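Mitochondrial association factor 1 (Toxoplasma gondii, PDB 6BXS) belongs to a parasite protein family linked to the manipulation of host mitochondria and has a macro-domain fold, of the kind that binds ADP-ribose. Local coordinates at residues Leu55-Val60 with Glu65-Ile70. Numbering follows the deposited sequence.
With SO4 (sulfate ion), chain E.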
loop_
_atom_site.group_PDB
_atom_site.type_symbol
_atom_site.label_atom_id
_atom_site.label_comp_id
_atom_site.label_asym_id
_atom_site.label_seq_id
_atom_site.Cartn_x
_atom_site.Cartn_y
_atom_site.Cartn_z
ATOM N N LEU A 55 11.687 0.698 -6.553
ATOM C CA LEU A 55 11.566 0.628 -5.093
ATOM C C LEU A 55 12.037 1.879 -4.342
ATOM O O LEU A 55 12.435 1.783 -3.182
ATOM C CB LEU A 55 12.338 -0.583 -4.555
ATOM C CG LEU A 55 12.083 -1.941 -5.211
ATOM C CD1 LEU A 55 12.893 -3.019 -4.499
ATOM C CD2 LEU A 55 10.604 -2.284 -5.203
ATOM N N PHE A 56 11.975 3.047 -4.978
ATOM C CA PHE A 56 12.340 4.296 -4.305
ATOM C C PHE A 56 11.100 5.072 -3.864
ATOM O O PHE A 56 10.040 4.967 -4.479
ATOM C CB PHE A 56 13.192 5.179 -5.219
ATOM C CG PHE A 56 12.415 5.817 -6.330
ATOM C CD1 PHE A 56 11.786 7.037 -6.144
ATOM C CD2 PHE A 56 12.310 5.197 -7.559
ATOM C CE1 PHE A 56 11.062 7.620 -7.162
ATOM C CE2 PHE A 56 11.584 5.778 -8.578
ATOM C CZ PHE A 56 10.964 6.991 -8.381
ATOM N N ILE A 57 11.251 5.860 -2.803
ATOM C CA ILE A 57 10.222 6.800 -2.380
ATOM C C ILE A 57 10.572 8.190 -2.902
ATOM O O ILE A 57 11.566 8.789 -2.491
ATOM C CB ILE A 57 10.072 6.828 -0.848
ATOM C CG1 ILE A 57 9.527 5.484 -0.357
ATOM C CG2 ILE A 57 9.134 7.958 -0.420
ATOM C CD1 ILE A 57 9.579 5.301 1.145
ATOM N N GLY A 58 9.742 8.695 -3.808
ATOM C CA GLY A 58 9.999 9.960 -4.470
ATOM C C GLY A 58 9.243 10.027 -5.780
ATOM O O GLY A 58 8.252 9.320 -5.969
ATOM N N GLY A 59 9.711 10.877 -6.687
ATOM C CA GLY A 59 9.158 10.936 -8.027
ATOM C C GLY A 59 7.811 11.627 -8.113
ATOM O O GLY A 59 7.613 12.698 -7.536
ATOM N N VAL A 60 6.885 11.000 -8.833
ATOM C CA VAL A 60 5.595 11.604 -9.154
ATOM C C VAL A 60 4.426 10.765 -8.646
ATOM O O VAL A 60 4.619 9.702 -8.056
ATOM C CB VAL A 60 5.448 11.799 -10.677
ATOM C CG1 VAL A 60 6.556 12.705 -11.198
ATOM C CG2 VAL A 60 5.480 10.453 -11.397
ATOM N N GLU A 65 3.880 12.249 -3.543
ATOM C CA GLU A 65 3.167 12.880 -2.436
ATOM C C GLU A 65 3.669 12.338 -1.103
ATOM O O GLU A 65 3.782 13.080 -0.126
ATOM C CB GLU A 65 1.657 12.658 -2.560
ATOM C CG GLU A 65 1.026 13.327 -3.771
ATOM C CD GLU A 65 1.141 14.840 -3.733
ATOM O OE1 GLU A 65 1.145 15.413 -2.623
ATOM O OE2 GLU A 65 1.234 15.455 -4.817
ATOM N N PHE A 66 3.962 11.041 -1.067
ATOM C CA PHE A 66 4.532 10.414 0.123
ATOM C C PHE A 66 5.884 11.038 0.457
ATOM O O PHE A 66 6.158 11.378 1.608
ATOM C CB PHE A 66 4.693 8.903 -0.082
ATOM C CG PHE A 66 3.795 8.070 0.787
ATOM C CD1 PHE A 66 4.042 7.946 2.144
ATOM C CD2 PHE A 66 2.713 7.396 0.246
ATOM C CE1 PHE A 66 3.222 7.174 2.946
ATOM C CE2 PHE A 66 1.891 6.622 1.043
ATOM C CZ PHE A 66 2.146 6.510 2.394
ATOM N N ALA A 67 6.727 11.182 -0.558
ATOM C CA ALA A 67 8.049 11.773 -0.376
ATOM C C ALA A 67 7.950 13.221 0.092
ATOM O O ALA A 67 8.634 13.622 1.034
ATOM C CB ALA A 67 8.837 11.689 -1.665
ATOM N N ASP A 68 7.097 13.999 -0.567
ATOM C CA ASP A 68 6.888 15.396 -0.199
ATOM C C ASP A 68 6.434 15.527 1.249
ATOM O O ASP A 68 6.893 16.408 1.974
ATOM C CB ASP A 68 5.856 16.043 -1.128
ATOM C CG ASP A 68 6.352 16.160 -2.558
ATOM O OD1 ASP A 68 7.581 16.087 -2.770
ATOM O OD2 ASP A 68 5.515 16.328 -3.470
ATOM N N THR A 69 5.532 14.641 1.664
ATOM C CA THR A 69 5.007 14.652 3.024
ATOM C C THR A 69 6.092 14.321 4.045
ATOM O O THR A 69 6.196 14.968 5.087
ATOM C CB THR A 69 3.848 13.648 3.179
ATOM O OG1 THR A 69 2.800 13.981 2.261
ATOM C CG2 THR A 69 3.294 13.672 4.597
ATOM N N ILE A 70 6.886 13.298 3.748
ATOM C CA ILE A 70 7.981 12.892 4.621
ATOM C C ILE A 70 9.043 13.985 4.712
ATOM O O ILE A 70 9.551 14.282 5.793
ATOM C CB ILE A 70 8.630 11.581 4.124
ATOM C CG1 ILE A 70 7.673 10.407 4.354
ATOM C CG2 ILE A 70 9.963 11.329 4.832
ATOM C CD1 ILE A 70 8.150 9.085 3.781
HETATM S S SO4 E . -1.043 14.668 3.646
HETATM O O1 SO4 E . 0.388 14.959 3.703
HETATM O O2 SO4 E . -1.368 14.097 2.341
HETATM O O3 SO4 E . -1.806 15.899 3.839
HETATM O O4 SO4 E . -1.387 13.717 4.699
#
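A67 turns its methyl toward G58, CB lying 3.5 Å from the glycine CA, a close approach that two such small residues allow. The two CA atoms are 4.9 Å apart. G58 has no side chain, and its CA sits in the plane of the F56 ring, at the ring's edge. Beside the glycine, I57 adds its shorter branch: with CG2 anti to the backbone N (CG1 at chi1 -67°), that methyl comes 3.9 Å from A67 CB. One helical turn on, I70 brings CD1 to 4.5 Å from I57 CG2, a looser contact. M167 of strand 166-170 touches both isoleucines, and L86 of helix 83-103 touches I57 and A67. On another side of the helix, T69 OG1 lies 3.0 Å from O1 of a sulfate, probably from the crystallisation liquor, and 2.7 Å from E65 O. Contact between loop and helix is thus purely apolar: in this macro-domain fold the loop between strand 45-50 and helix 61-76 meets the helix through small and branched aliphatic groups, while the I57 backbone is bonded through N to S90 and through O to S87, both of helix 83-103, which would hold the loop's path.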